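Local coordinates for transcriptional regulator (Rhodococcus jostii, PDB 5CYV), which binds p-coumaroyl-CoA and, as a MarR-family transcriptional regulator, probably binds DNA to control genes of p-hydroxycinnamate metabolism, at residues R38-L43 against D107-R112. Residues are numbered along the deposited sequence; the frame is centred on the assembly and turned at random.
Sequences RSYSVL and DDAKAR. With WCA (p-coumaroyl-CoA), chain J.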
ATOM      1  N   ARG B  38      -2.881  10.756   4.503  1.00 17.76           N
ATOM      2  CA  ARG B  38      -2.564  10.786   5.957  1.00 17.03           C
ATOM      3  C   ARG B  38      -3.395  11.794   6.759  1.00 15.88           C
ATOM      4  O   ARG B  38      -3.867  11.434   7.848  1.00 17.51           O
ATOM      5  CB  ARG B  38      -1.073  11.085   6.183  1.00 16.55           C
ATOM      6  CG  ARG B  38      -0.158   9.947   5.707  1.00 17.04           C
ATOM      7  CD  ARG B  38       1.255  10.221   6.190  1.00 16.47           C
ATOM      8  NE  ARG B  38       2.169   9.139   5.735  1.00 17.10           N
ATOM      9  CZ  ARG B  38       3.398   8.970   6.171  1.00 19.81           C
ATOM     10  NH1 ARG B  38       4.164   7.985   5.654  1.00 20.61           N
ATOM     11  NH2 ARG B  38       3.923   9.776   7.149  1.00 18.84           N
ATOM     12  N   SER B  39      -3.599  12.994   6.248  1.00 17.86           N
ATOM     13  CA  SER B  39      -4.427  13.955   7.003  1.00 16.60           C
ATOM     14  C   SER B  39      -5.859  13.484   7.077  1.00 16.78           C
ATOM     15  O   SER B  39      -6.524  13.662   8.119  1.00 17.14           O
ATOM     16  CB  SER B  39      -4.338  15.350   6.405  1.00 18.83           C
ATOM     17  OG  SER B  39      -4.633  15.385   5.002  1.00 20.64           O
ATOM     18  N   TYR B  40      -6.378  12.885   5.992  1.00 15.76           N
ATOM     19  CA  TYR B  40      -7.674  12.257   6.085  1.00 16.69           C
ATOM     20  C   TYR B  40      -7.756  11.186   7.136  1.00 15.62           C
ATOM     21  O   TYR B  40      -8.735  11.145   7.915  1.00 17.21           O
ATOM     22  CB  TYR B  40      -8.048  11.676   4.684  1.00 17.22           C
ATOM     23  CG  TYR B  40      -9.245  10.787   4.661  1.00 15.19           C
ATOM     24  CD1 TYR B  40     -10.520  11.300   4.718  1.00 17.99           C
ATOM     25  CD2 TYR B  40      -9.078   9.374   4.562  1.00 18.20           C
ATOM     26  CE1 TYR B  40     -11.639  10.469   4.701  1.00 18.53           C
ATOM     27  CE2 TYR B  40     -10.187   8.546   4.507  1.00 22.18           C
ATOM     28  CZ  TYR B  40     -11.471   9.102   4.566  1.00 21.24           C
ATOM     29  OH  TYR B  40     -12.567   8.285   4.598  1.00 22.88           O
ATOM     30  N   SER B  41      -6.755  10.317   7.202  1.00 17.76           N
ATOM     31  CA  SER B  41      -6.793   9.244   8.199  1.00 16.08           C
ATOM     32  C   SER B  41      -6.844   9.815   9.625  1.00 16.16           C
ATOM     33  O   SER B  41      -7.596   9.299  10.450  1.00 17.00           O
ATOM     34  CB  SER B  41      -5.552   8.351   8.080  1.00 19.45           C
ATOM     35  OG  SER B  41      -5.504   7.729   6.776  1.00 19.57           O
ATOM     36  N   VAL B  42      -6.028  10.841   9.893  1.00 16.29           N
ATOM     37  CA  VAL B  42      -6.069  11.434  11.239  1.00 16.32           C
ATOM     38  C   VAL B  42      -7.423  12.029  11.584  1.00 17.21           C
ATOM     39  O   VAL B  42      -7.963  11.771  12.675  1.00 17.66           O
ATOM     40  CB  VAL B  42      -4.982  12.495  11.382  1.00 14.42           C
ATOM     41  CG1 VAL B  42      -5.055  13.194  12.764  1.00 18.50           C
ATOM     42  CG2 VAL B  42      -3.616  11.812  11.203  1.00 18.81           C
ATOM     43  N   LEU B  43      -8.002  12.721  10.603  1.00 15.26           N
ATOM     44  CA  LEU B  43      -9.331  13.333  10.790  1.00 15.27           C
ATOM     45  C   LEU B  43     -10.384  12.243  11.070  1.00 17.35           C
ATOM     46  O   LEU B  43     -11.222  12.368  11.997  1.00 17.26           O
ATOM     47  CB  LEU B  43      -9.670  14.196   9.572  1.00 16.40           C
ATOM     48  CG  LEU B  43     -11.060  14.833   9.700  1.00 17.15           C
ATOM     49  CD1 LEU B  43     -11.140  15.745  10.934  1.00 18.37           C
ATOM     50  CD2 LEU B  43     -11.345  15.668   8.444  1.00 19.68           C
ATOM     51  N   ASP B 107     -17.392  13.836   6.870  1.00 19.08           N
ATOM     52  CA  ASP B 107     -18.517  13.158   6.238  1.00 21.33           C
ATOM     53  C   ASP B 107     -18.405  13.283   4.703  1.00 19.55           C
ATOM     54  O   ASP B 107     -18.678  12.319   3.987  1.00 22.18           O
ATOM     55  CB  ASP B 107     -19.833  13.755   6.715  1.00 21.83           C
ATOM     56  CG  ASP B 107     -20.190  13.276   8.088  1.00 25.55           C
ATOM     57  OD1 ASP B 107     -19.554  12.315   8.578  1.00 30.06           O
ATOM     58  OD2 ASP B 107     -21.109  13.848   8.665  1.00 32.99           O
ATOM     59  N   ASP B 108     -18.065  14.468   4.228  1.00 19.07           N
ATOM     60  CA  ASP B 108     -17.883  14.710   2.785  1.00 18.17           C
ATOM     61  C   ASP B 108     -16.743  13.845   2.241  1.00 19.08           C
ATOM     62  O   ASP B 108     -16.865  13.159   1.222  1.00 18.15           O
ATOM     63  CB  ASP B 108     -17.612  16.181   2.572  1.00 19.89           C
ATOM     64  CG  ASP B 108     -17.329  16.501   1.139  1.00 22.65           C
ATOM     65  OD1 ASP B 108     -18.319  16.730   0.368  1.00 25.45           O
ATOM     66  OD2 ASP B 108     -16.121  16.533   0.788  1.00 22.42           O
ATOM     67  N   ALA B 109     -15.635  13.841   2.973  1.00 20.37           N
ATOM     68  CA  ALA B 109     -14.474  13.135   2.507  1.00 19.14           C
ATOM     69  C   ALA B 109     -14.656  11.614   2.497  1.00 17.98           C
ATOM     70  O   ALA B 109     -14.192  10.930   1.565  1.00 19.30           O
ATOM     71  CB  ALA B 109     -13.240  13.523   3.415  1.00 17.92           C
ATOM     72  N   LYS B 110     -15.344  11.088   3.534  1.00 18.27           N
ATOM     73  CA  LYS B 110     -15.526   9.660   3.581  1.00 18.43           C
ATOM     74  C   LYS B 110     -16.498   9.207   2.472  1.00 17.20           C
ATOM     75  O   LYS B 110     -16.332   8.125   1.952  1.00 19.28           O
ATOM     76  CB  LYS B 110     -16.070   9.214   4.921  1.00 22.01           C
ATOM     77  CG  LYS B 110     -16.107   7.674   4.939  1.00 28.52           C
ATOM     78  CD  LYS B 110     -16.096   7.153   6.328  1.00 36.45           C
ATOM     79  CE  LYS B 110     -16.695   5.740   6.380  1.00 41.18           C
ATOM     80  NZ  LYS B 110     -16.147   4.767   5.410  1.00 38.02           N
ATOM     81  N   ALA B 111     -17.467  10.055   2.141  1.00 18.12           N
ATOM     82  CA  ALA B 111     -18.374   9.709   1.029  1.00 19.71           C
ATOM     83  C   ALA B 111     -17.532   9.576  -0.273  1.00 18.76           C
ATOM     84  O   ALA B 111     -17.728   8.621  -1.058  1.00 18.26           O
ATOM     85  CB  ALA B 111     -19.447  10.751   0.880  1.00 19.51           C
ATOM     86  N   ARG B 112     -16.648  10.533  -0.525  1.00 16.92           N
ATOM     87  CA  ARG B 112     -15.747  10.445  -1.696  1.00 17.93           C
ATOM     88  C   ARG B 112     -14.856   9.245  -1.694  1.00 20.27           C
ATOM     89  O   ARG B 112     -14.758   8.526  -2.704  1.00 18.60           O
ATOM     90  CB  ARG B 112     -14.870  11.727  -1.782  1.00 16.74           C
ATOM     91  CG  ARG B 112     -15.735  12.987  -1.977  1.00 17.28           C
ATOM     92  CD  ARG B 112     -14.818  14.256  -1.906  1.00 17.69           C
ATOM     93  NE  ARG B 112     -15.663  15.430  -1.799  1.00 19.78           N
ATOM     94  CZ  ARG B 112     -16.319  15.999  -2.799  1.00 20.48           C
ATOM     95  NH1 ARG B 112     -16.180  15.561  -4.064  1.00 21.44           N
ATOM     96  NH2 ARG B 112     -17.168  17.011  -2.547  1.00 22.12           N
TER
HETATM   97  C4  WCA J 202      17.735   1.109   4.529  1.00 76.58           C
HETATM   98  C5  WCA J 202      18.226   1.606   3.325  1.00 73.57           C
HETATM   99  C6  WCA J 202      19.655   1.589   3.120  1.00 67.63           C
HETATM  100  C8  WCA J 202      16.028   1.801   3.268  1.00 71.11           C
HETATM  101  N1  WCA J 202      20.444   1.092   4.101  1.00 65.95           N
HETATM  102  N3  WCA J 202      18.608   0.629   5.463  1.00 71.62           N
HETATM  103  CAV WCA J 202      -6.226   5.630   4.207  1.00 21.67           C
HETATM  104  CAT WCA J 202      -7.558   5.757   3.957  1.00 24.02           C
HETATM  105  CBS WCA J 202      -8.078   5.008   2.891  1.00 27.34           C
HETATM  106  OAJ WCA J 202      -9.464   5.116   2.601  1.00 33.25           O
HETATM  107  CAU WCA J 202      -7.312   4.169   2.153  1.00 25.05           C
HETATM  108  CAW WCA J 202      -5.945   4.018   2.409  1.00 23.35           C
HETATM  109  CBT WCA J 202      -5.438   4.746   3.457  1.00 19.49           C
HETATM  110  CAR WCA J 202      -4.000   4.527   3.710  1.00 22.02           C
HETATM  111  CAQ WCA J 202      -3.413   5.070   4.929  1.00 24.75           C
HETATM  112  CBP WCA J 202      -2.000   4.576   5.152  1.00 20.90           C
HETATM  113  OAD WCA J 202      -1.426   3.673   4.647  1.00 23.49           O
HETATM  114  SBO WCA J 202      -1.229   5.543   6.378  1.00 27.66           S
HETATM  115  CBA WCA J 202       0.344   4.633   6.516  1.00 26.51           C
HETATM  116  CAY WCA J 202       1.485   5.396   5.723  1.00 21.48           C
HETATM  117  NBH WCA J 202       1.482   5.048   4.345  1.00 20.84           N
HETATM  118  CBQ WCA J 202       1.406   6.138   3.362  1.00 19.51           C
HETATM  119  OAE WCA J 202       1.449   7.337   3.663  1.00 19.04           O
HETATM  120  CBB WCA J 202       1.384   5.747   1.918  1.00 17.30           C
HETATM  121  CAZ WCA J 202       2.750   6.011   1.219  1.00 19.02           C
HETATM  122  NBI WCA J 202       3.858   5.143   1.664  1.00 18.82           N
HETATM  123  CBR WCA J 202       4.773   5.477   2.655  1.00 20.03           C
HETATM  124  OAF WCA J 202       4.582   6.525   3.279  1.00 21.30           O
HETATM  125  CBX WCA J 202       5.965   4.576   2.944  1.00 19.87           C
HETATM  126  OAK WCA J 202       6.137   3.694   1.798  1.00 20.11           O
HETATM  127  CCD WCA J 202       5.769   3.758   4.227  1.00 20.51           C
HETATM  128  CAA WCA J 202       4.676   2.684   3.953  1.00 21.64           C
HETATM  129  CAB WCA J 202       5.429   4.641   5.449  1.00 22.10           C
HETATM  130  CBD WCA J 202       7.098   2.985   4.521  1.00 24.04           C
HETATM  131  OBK WCA J 202       8.068   4.065   4.555  1.00 25.51           O
HETATM  132  PCG WCA J 202       9.527   3.795   5.183  1.00 26.64           P
HETATM  133  OAP WCA J 202       9.323   3.189   6.535  1.00 32.31           O
HETATM  134  OAI WCA J 202      10.262   5.153   5.061  1.00 28.46           O
HETATM  135  OBN WCA J 202      10.161   2.655   4.328  1.00 25.96           O
HETATM  136  PCF WCA J 202      11.145   2.588   3.119  1.00 27.09           P
HETATM  137  OAO WCA J 202      11.523   4.051   2.872  1.00 29.28           O
HETATM  138  OAH WCA J 202      10.637   1.651   2.032  1.00 28.43           O
HETATM  139  O5' WCA J 202      12.443   1.843   3.736  1.00 34.59           O
HETATM  140  C5' WCA J 202      12.340   0.536   4.296  1.00 28.97           C
HETATM  141  C4' WCA J 202      13.166   0.188   5.500  1.00 61.35           C
HETATM  142  O4' WCA J 202      14.688  -0.099   4.990  1.00 68.03           O
HETATM  143  C3' WCA J 202      13.275   1.181   6.416  1.00 72.98           C
HETATM  144  O3' WCA J 202      13.666   0.633   7.729  1.00 82.37           O
HETATM  145  PCE WCA J 202      12.683   0.670   8.959  1.00106.82           P
HETATM  146  OAM WCA J 202      11.388   0.038   8.560  1.00103.61           O
HETATM  147  OAN WCA J 202      12.447   2.090   9.388  1.00106.49           O
HETATM  148  OAG WCA J 202      13.304  -0.105  10.090  1.00106.94           O
HETATM  149  C2' WCA J 202      14.470   2.018   5.907  1.00 67.43           C
HETATM  150  O2' WCA J 202      14.984   2.852   6.847  1.00 61.82           O
HETATM  151  C1' WCA J 202      15.442   0.863   5.465  1.00 71.32           C
HETATM  152  N9  WCA J 202      16.362   1.261   4.441  1.00 72.18           N
HETATM  153  N7  WCA J 202      17.144   2.028   2.569  1.00 69.23           N
HETATM  154  C2  WCA J 202      19.938   0.630   5.226  1.00 68.66           C
HETATM  155  N6  WCA J 202      20.198   2.088   1.895  1.00 75.49           N
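Behind one wall of the p-coumaroyl-CoA pocket, Tyr40 of helix 37-47 packs against Ala109 and Lys110 of helix 100-121. Tyr40 carries its ring across to the second helix because CG stands anti to the backbone N (chi1 170°), and Tyr40 CE1 lies 3.7 Å from Ala109 CB. Alanine suits a place this close to the ring, its methyl filling little room; Leu30 of helix 11-30 touches both residues. The phenol oxygen goes on to the next residue: Tyr40 OH is 3.4 Å from Lys110 CA and 3.6 Å from Lys110 CG. Lys110 thus lends its aliphatic root to the contact, while its ammonium turns away to a salt bridge with Asp114. In this MarR-type helix-turn-helix fold the same tyrosine faces two ways: on the CE2 side ligand CAT of the coumaroyl ring lies at the edge of the tyrosine, in its plane, 3.9 Å from Tyr40 CE2. One helical turn presents three pocket residues, for Ser41 OG lies 3.4 Å from ligand CAV and is hydrogen-bonded back to Val37 O. Arg38, extended from CG to NE, reaches the pantetheine arm and grips two amide oxygens: Arg38 NE gives ligand OAE a nearly straight bond (2.8 Å, 171°), and Arg38 NH1 gives ligand OAF a more bent one (2.8 Å). Were Arg38 replaced by an alanine, both amide oxygens would probably lose these donors and the arm be freer to shift. Gln68 accepts a bond from Arg38 NH2, helping to fix the guanidinium's rotation. On helix 100-121 itself, Asp108 and Arg112, one turn apart, form a side-on salt bridge, Arg112 NE 2.8 Å from Asp108 OD2.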